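Local coordinates for Lmo0547 protein (Listeria monocytogenes, PDB 4R9N) that probably binds a sugar effector through this domain and, as a member of the SorC/DeoR-type regulators, probably couples that binding to sequence-specific recognition of DNA, at residues K53-W59 / L78-I84; K112-A116 / Y134-L139. All blocks are in the same frame, centred on the assembly; numbering follows the deposited sequence.

From the N terminus, the chain runs through strand 54-57, helix 61-69 and strand 79-82, and interaction 1 closes the beta-alpha-beta unit by pairing its two strands in parallel. The chain then passes through helix 96-107 to the edge strand 110-111. Interaction 2 follows in series: the chain continues as loop 112-116, passes through helix 123-131 and returns as helix 133-143 to pack on the loop. The two closures neither nest nor cross, but they touch, with centres about 11 Å apart. Ile80 O lies 3.0 Å from Lys112 N, a probable hydrogen bond, and Ile81 CD1 3.7 Å from Lys112 CG. Together they tie the sheet interior to its outer edge and the helix packed there.

Interaction 1: residues K53-W59 / L78-I84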
loop_
_atom_site.group_PDB
_atom_site.type_symbol
_atom_site.label_atom_id
_atom_site.label_comp_id
_atom_site.label_asym_id
_atom_site.label_seq_id
_atom_site.Cartn_x
_atom_site.Cartn_y
_atom_site.Cartn_z
ATOM N N LYS A 53 9.370 15.750 -1.432
ATOM C CA LYS A 53 8.539 16.904 -1.041
ATOM C C LYS A 53 7.128 16.466 -0.643
ATOM O O LYS A 53 6.461 17.164 0.142
ATOM C CB LYS A 53 8.324 17.855 -2.249
ATOM C CG LYS A 53 9.578 18.359 -2.917
ATOM C CD LYS A 53 9.298 19.126 -4.237
ATOM C CE LYS A 53 8.573 18.350 -5.340
ATOM N NZ LYS A 53 9.283 17.184 -5.966
ATOM N N THR A 54 6.677 15.356 -1.241
ATOM C CA THR A 54 5.338 14.873 -1.077
ATOM C C THR A 54 5.328 13.330 -0.977
ATOM O O THR A 54 6.052 12.607 -1.740
ATOM C CB THR A 54 4.429 15.307 -2.217
ATOM O OG1 THR A 54 4.987 14.856 -3.471
ATOM C CG2 THR A 54 4.155 16.865 -2.279
ATOM N N LEU A 55 4.504 12.830 -0.071
ATOM C CA LEU A 55 4.478 11.396 0.255
ATOM C C LEU A 55 2.980 10.963 0.359
ATOM O O LEU A 55 2.225 11.569 1.119
ATOM C CB LEU A 55 5.169 11.130 1.559
ATOM C CG LEU A 55 5.012 9.737 2.198
ATOM C CD1 LEU A 55 5.756 8.774 1.310
ATOM C CD2 LEU A 55 5.643 9.730 3.568
ATOM N N GLY A 56 2.594 9.988 -0.441
ATOM C CA GLY A 56 1.248 9.389 -0.401
ATOM C C GLY A 56 1.299 8.096 0.429
ATOM O O GLY A 56 2.272 7.317 0.347
ATOM N N ILE A 57 0.289 7.894 1.252
ATOM C CA ILE A 57 0.183 6.751 2.129
ATOM C C ILE A 57 -1.165 6.068 1.885
ATOM O O ILE A 57 -2.208 6.727 1.786
ATOM C CB ILE A 57 0.279 7.205 3.597
ATOM C CG1 ILE A 57 1.547 7.992 3.854
ATOM C CG2 ILE A 57 0.167 6.054 4.610
ATOM C CD1 ILE A 57 2.845 7.273 3.847
ATOM N N SER A 58 -1.133 4.745 1.827
ATOM C CA SER A 58 -2.346 3.965 1.793
ATOM C C SER A 58 -2.857 3.639 3.198
ATOM O O SER A 58 -2.805 4.476 4.098
ATOM C CB SER A 58 -2.141 2.737 0.896
ATOM O OG SER A 58 -3.357 2.100 0.579
ATOM N N TRP A 59 -3.373 2.431 3.399
ATOM C CA TRP A 59 -3.948 2.030 4.656
ATOM C C TRP A 59 -3.564 0.591 5.035
ATOM O O TRP A 59 -2.922 -0.133 4.261
ATOM C CB TRP A 59 -5.472 2.149 4.472
ATOM C CG TRP A 59 -6.031 0.954 3.868
ATOM C CD1 TRP A 59 -5.960 0.571 2.544
ATOM C CD2 TRP A 59 -6.730 -0.082 4.558
ATOM N NE1 TRP A 59 -6.564 -0.679 2.392
ATOM C CE2 TRP A 59 -7.042 -1.085 3.615
ATOM C CE3 TRP A 59 -7.102 -0.277 5.905
ATOM C CZ2 TRP A 59 -7.727 -2.240 3.971
ATOM C CZ3 TRP A 59 -7.794 -1.430 6.248
ATOM C CH2 TRP A 59 -8.072 -2.403 5.292
ATOM N N LEU A 78 7.606 18.652 4.262
ATOM C CA LEU A 78 6.927 17.553 3.615
ATOM C C LEU A 78 5.426 17.772 3.614
ATOM O O LEU A 78 4.914 18.341 4.566
ATOM C CB LEU A 78 7.232 16.249 4.379
ATOM C CG LEU A 78 6.667 14.935 3.782
ATOM C CD1 LEU A 78 7.256 14.594 2.436
ATOM C CD2 LEU A 78 6.993 13.755 4.691
ATOM N N THR A 79 4.714 17.340 2.580
ATOM C CA THR A 79 3.255 17.177 2.662
ATOM C C THR A 79 2.890 15.715 2.472
ATOM O O THR A 79 3.312 15.109 1.499
ATOM C CB THR A 79 2.556 18.051 1.608
ATOM O OG1 THR A 79 2.953 19.404 1.860
ATOM C CG2 THR A 79 1.054 17.982 1.698
ATOM N N ILE A 80 2.146 15.165 3.433
ATOM C CA ILE A 80 1.659 13.760 3.413
ATOM C C ILE A 80 0.187 13.742 3.007
ATOM O O ILE A 80 -0.624 14.523 3.567
ATOM C CB ILE A 80 1.808 13.133 4.816
ATOM C CG1 ILE A 80 3.224 13.289 5.295
ATOM C CG2 ILE A 80 1.460 11.634 4.794
ATOM C CD1 ILE A 80 3.378 12.808 6.728
ATOM N N ILE A 81 -0.137 12.876 2.055
ATOM C CA ILE A 81 -1.452 12.807 1.428
ATOM C C ILE A 81 -2.000 11.371 1.533
ATOM O O ILE A 81 -1.360 10.416 1.071
ATOM C CB ILE A 81 -1.378 13.102 -0.082
ATOM C CG1 ILE A 81 -0.547 14.348 -0.378
ATOM C CG2 ILE A 81 -2.772 13.149 -0.719
ATOM C CD1 ILE A 81 -1.243 15.617 -0.031
ATOM N N PRO A 82 -3.227 11.219 2.057
ATOM C CA PRO A 82 -3.848 9.875 2.086
ATOM C C PRO A 82 -4.314 9.526 0.681
ATOM O O PRO A 82 -4.798 10.434 -0.070
ATOM C CB PRO A 82 -5.045 10.065 3.072
ATOM C CG PRO A 82 -5.309 11.480 3.061
ATOM C CD PRO A 82 -4.027 12.213 2.773
ATOM N N LEU A 83 -4.109 8.279 0.288
ATOM C CA LEU A 83 -4.409 7.863 -1.063
ATOM C C LEU A 83 -5.791 7.158 -1.133
ATOM O O LEU A 83 -6.165 6.669 -2.199
ATOM C CB LEU A 83 -3.346 6.954 -1.589
ATOM C CG LEU A 83 -1.992 7.619 -1.707
ATOM C CD1 LEU A 83 -0.944 6.617 -2.144
ATOM C CD2 LEU A 83 -2.000 8.818 -2.588
ATOM N N ILE A 84 -6.487 7.060 0.008
ATOM C CA ILE A 84 -7.773 6.331 0.052
ATOM C C ILE A 84 -8.575 6.961 1.183
ATOM O O ILE A 84 -7.991 7.414 2.149
ATOM C CB ILE A 84 -7.595 4.825 0.281
ATOM C CG1 ILE A 84 -8.974 4.157 0.256
ATOM C CG2 ILE A 84 -6.832 4.468 1.542
ATOM C CD1 ILE A 84 -8.905 2.791 -0.194
HETATM O O HOH W 1 5.492 19.675 0.228
#
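Leu55, with 71 Å² covered, and Ile57, with 57 Å², lose the most surface, followed by Leu78 with 55 Å². Leu55 and Ile57 point to the same face of the sheet as Ile80 and Pro82. Leu55 CB meets Leu78 CD1 at 4.1 Å, while Ile57 CG1 reaches Ile80 CG2 at 3.8 Å; beyond the pair, Ile57 touches Cys100 of helix 96-107, which covers this face. Of five backbone hydrogen bonds, Leu55 and Ile57 make four; Thr79 N donates the fifth to Lys53 O (3.0 Å). Leu55 N donates to Thr79 O (3.0 Å) and Leu55 O accepts from Ile81 N (2.9 Å); Ile57 N donates to Ile81 O (3.0 Å) and Ile57 O accepts from Leu83 N (2.9 Å). Such bonding of one residue to two partners, one before and one after its opposite number, is the parallel pattern, and the strand axes, 4.7 Å apart at 25°, agree. On the other face, Gly56 leaves room for Leu83, whose CD1 lies 3.7 Å from Gly56 C; an ideal CB on Gly56 would clash with Leu83 CD2. With helix 61-69 connecting the strands, this is a beta-alpha-beta unit within the parallel, Rossmann-like sheet of the putative sugar-binding domain.

Interaction 2: residues K112-A116 / Y134-L139; sequences KYLYA and YISEVL
At the apolar centre, Leu114 of an irregular segment lies against helix 133-143, its CA 6.1 Å from that of Ile135. Leu114 (chi1 t, chi2 p) reaches the helix: CD1 is 3.8 Å from Val138 CG1 and 4.2 Å from Ile135 CG2, and CD2 is 4.0 Å from Leu139 CD2. Ile135, Val138 and Leu139, at i, i+3 and i+4, form one helical face, with the regular helical bonds Val138 N to Tyr134 O (3.1 Å) and Leu139 N to Ile135 O (2.9 Å). Residues 112-114 are extended (phi/psi near -116/160, -117/140 and -99/100). Tyr115, at -73/66, centres an inverse gamma turn, with a weak bond from Ala116 N to Leu114 O (2.9 Å). Ala116 ends the turn, its CB 4.0 Å from CD1 of Ile135 (chi1 m, chi2 t).

Farther out, Tyr134 (chi1 t, chi2 86°) and Tyr115 (chi1 m, chi2 -55°) place their rings obliquely, with centroids 4.9 Å apart and planes at 39°. Lys112 CD packs 3.4 Å from Tyr134 OH, while NZ leads away to a long, weak ion pair with Glu141. At the polar edge, Tyr134 OH accepts a weak hydrogen bond from Tyr113 N at 3.4 Å. The contact joins the loop after edge strand 110-111 to a helix flanking the sheet. Its chemistry implies attachment by an apolar centre on Leu114 and a broad, partly exposed tyrosine margin, with one weak hydrogen bond across the segments.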
loop_
_atom_site.group_PDB
_atom_site.type_symbol
_atom_site.label_atom_id
_atom_site.label_comp_id
_atom_site.label_asym_id
_atom_site.label_seq_id
_atom_site.Cartn_x
_atom_site.Cartn_y
_atom_site.Cartn_z
ATOM N N LYS A 112 -2.820 16.403 4.359
ATOM C CA LYS A 112 -4.150 16.666 3.905
ATOM C C LYS A 112 -5.038 15.557 4.427
ATOM O O LYS A 112 -4.576 14.524 4.818
ATOM C CB LYS A 112 -4.195 16.756 2.360
ATOM C CG LYS A 112 -3.434 17.963 1.779
ATOM C CD LYS A 112 -3.966 19.271 2.372
ATOM C CE LYS A 112 -3.791 20.468 1.445
ATOM N NZ LYS A 112 -2.382 20.492 0.989
ATOM N N TYR A 113 -6.335 15.812 4.485
ATOM C CA TYR A 113 -7.336 14.843 4.985
ATOM C C TYR A 113 -8.242 14.531 3.811
ATOM O O TYR A 113 -8.609 15.448 3.078
ATOM C CB TYR A 113 -8.149 15.515 6.113
ATOM C CG TYR A 113 -8.926 14.562 7.006
ATOM C CD1 TYR A 113 -8.303 13.896 8.056
ATOM C CD2 TYR A 113 -10.316 14.346 6.815
ATOM C CE1 TYR A 113 -9.037 13.040 8.882
ATOM C CE2 TYR A 113 -11.031 13.474 7.622
ATOM C CZ TYR A 113 -10.358 12.827 8.643
ATOM O OH TYR A 113 -10.987 11.921 9.397
ATOM N N LEU A 114 -8.626 13.287 3.646
ATOM C CA LEU A 114 -9.526 12.925 2.584
ATOM C C LEU A 114 -10.890 12.851 3.252
ATOM O O LEU A 114 -11.179 11.933 3.907
ATOM C CB LEU A 114 -9.044 11.632 1.910
ATOM C CG LEU A 114 -9.601 11.251 0.589
ATOM C CD1 LEU A 114 -9.820 12.452 -0.352
ATOM C CD2 LEU A 114 -8.724 10.220 -0.078
ATOM N N TYR A 115 -11.675 13.915 3.095
ATOM C CA TYR A 115 -12.986 14.049 3.716
ATOM C C TYR A 115 -14.079 13.116 3.052
ATOM O O TYR A 115 -15.034 13.649 2.412
ATOM C CB TYR A 115 -13.352 15.570 3.686
ATOM C CG TYR A 115 -12.462 16.484 4.605
ATOM C CD1 TYR A 115 -12.331 16.224 5.961
ATOM C CD2 TYR A 115 -11.795 17.590 4.121
ATOM C CE1 TYR A 115 -11.543 17.015 6.795
ATOM C CE2 TYR A 115 -10.987 18.398 4.956
ATOM C CZ TYR A 115 -10.858 18.098 6.294
ATOM O OH TYR A 115 -10.066 18.855 7.163
ATOM N N ALA A 116 -13.949 11.767 3.158
ATOM C CA ALA A 116 -14.855 10.835 2.409
ATOM C C ALA A 116 -14.647 9.398 2.834
ATOM O O ALA A 116 -13.559 9.062 3.330
ATOM C CB ALA A 116 -14.628 10.975 0.909
ATOM N N TYR A 134 -12.965 19.954 -2.202
ATOM C CA TYR A 134 -11.803 19.588 -1.375
ATOM C C TYR A 134 -11.482 18.113 -1.556
ATOM O O TYR A 134 -10.301 17.771 -1.576
ATOM C CB TYR A 134 -11.842 20.074 0.090
ATOM C CG TYR A 134 -10.528 19.859 0.936
ATOM C CD1 TYR A 134 -9.427 20.768 0.955
ATOM C CD2 TYR A 134 -10.424 18.764 1.754
ATOM C CE1 TYR A 134 -8.274 20.520 1.766
ATOM C CE2 TYR A 134 -9.296 18.506 2.551
ATOM C CZ TYR A 134 -8.221 19.359 2.590
ATOM O OH TYR A 134 -7.175 18.936 3.464
ATOM N N ILE A 135 -12.468 17.250 -1.803
ATOM C CA ILE A 135 -12.140 15.856 -2.093
ATOM C C ILE A 135 -11.340 15.753 -3.393
ATOM O O ILE A 135 -10.279 15.108 -3.465
ATOM C CB ILE A 135 -13.406 15.039 -2.218
ATOM C CG1 ILE A 135 -14.038 14.972 -0.834
ATOM C CG2 ILE A 135 -13.103 13.676 -2.754
ATOM C CD1 ILE A 135 -15.441 14.464 -0.846
ATOM N N SER A 136 -11.852 16.409 -4.440
ATOM C CA SER A 136 -11.175 16.377 -5.719
ATOM C C SER A 136 -9.732 16.906 -5.570
ATOM O O SER A 136 -8.827 16.360 -6.157
ATOM C CB SER A 136 -11.923 17.212 -6.784
ATOM O OG SER A 136 -11.270 17.024 -8.041
ATOM N N GLU A 137 -9.521 17.972 -4.810
ATOM C CA GLU A 137 -8.162 18.485 -4.720
ATOM C C GLU A 137 -7.211 17.552 -3.999
ATOM O O GLU A 137 -6.047 17.422 -4.417
ATOM C CB GLU A 137 -8.070 19.870 -4.104
ATOM C CG GLU A 137 -6.626 20.300 -3.734
ATOM C CD GLU A 137 -5.544 20.310 -4.866
ATOM O OE1 GLU A 137 -5.623 19.634 -5.936
ATOM O OE2 GLU A 137 -4.527 21.015 -4.651
ATOM N N VAL A 138 -7.684 16.872 -2.958
ATOM C CA VAL A 138 -6.816 15.905 -2.303
ATOM C C VAL A 138 -6.545 14.688 -3.200
ATOM O O VAL A 138 -5.412 14.179 -3.187
ATOM C CB VAL A 138 -7.383 15.537 -0.926
ATOM C CG1 VAL A 138 -6.541 14.432 -0.282
ATOM C CG2 VAL A 138 -7.369 16.779 -0.027
ATOM N N LEU A 139 -7.534 14.204 -3.942
ATOM C CA LEU A 139 -7.281 13.150 -4.885
ATOM C C LEU A 139 -6.239 13.588 -5.899
ATOM O O LEU A 139 -5.372 12.798 -6.256
ATOM C CB LEU A 139 -8.543 12.649 -5.580
ATOM C CG LEU A 139 -9.600 11.979 -4.695
ATOM C CD1 LEU A 139 -10.881 11.713 -5.505
ATOM C CD2 LEU A 139 -9.011 10.731 -4.070
#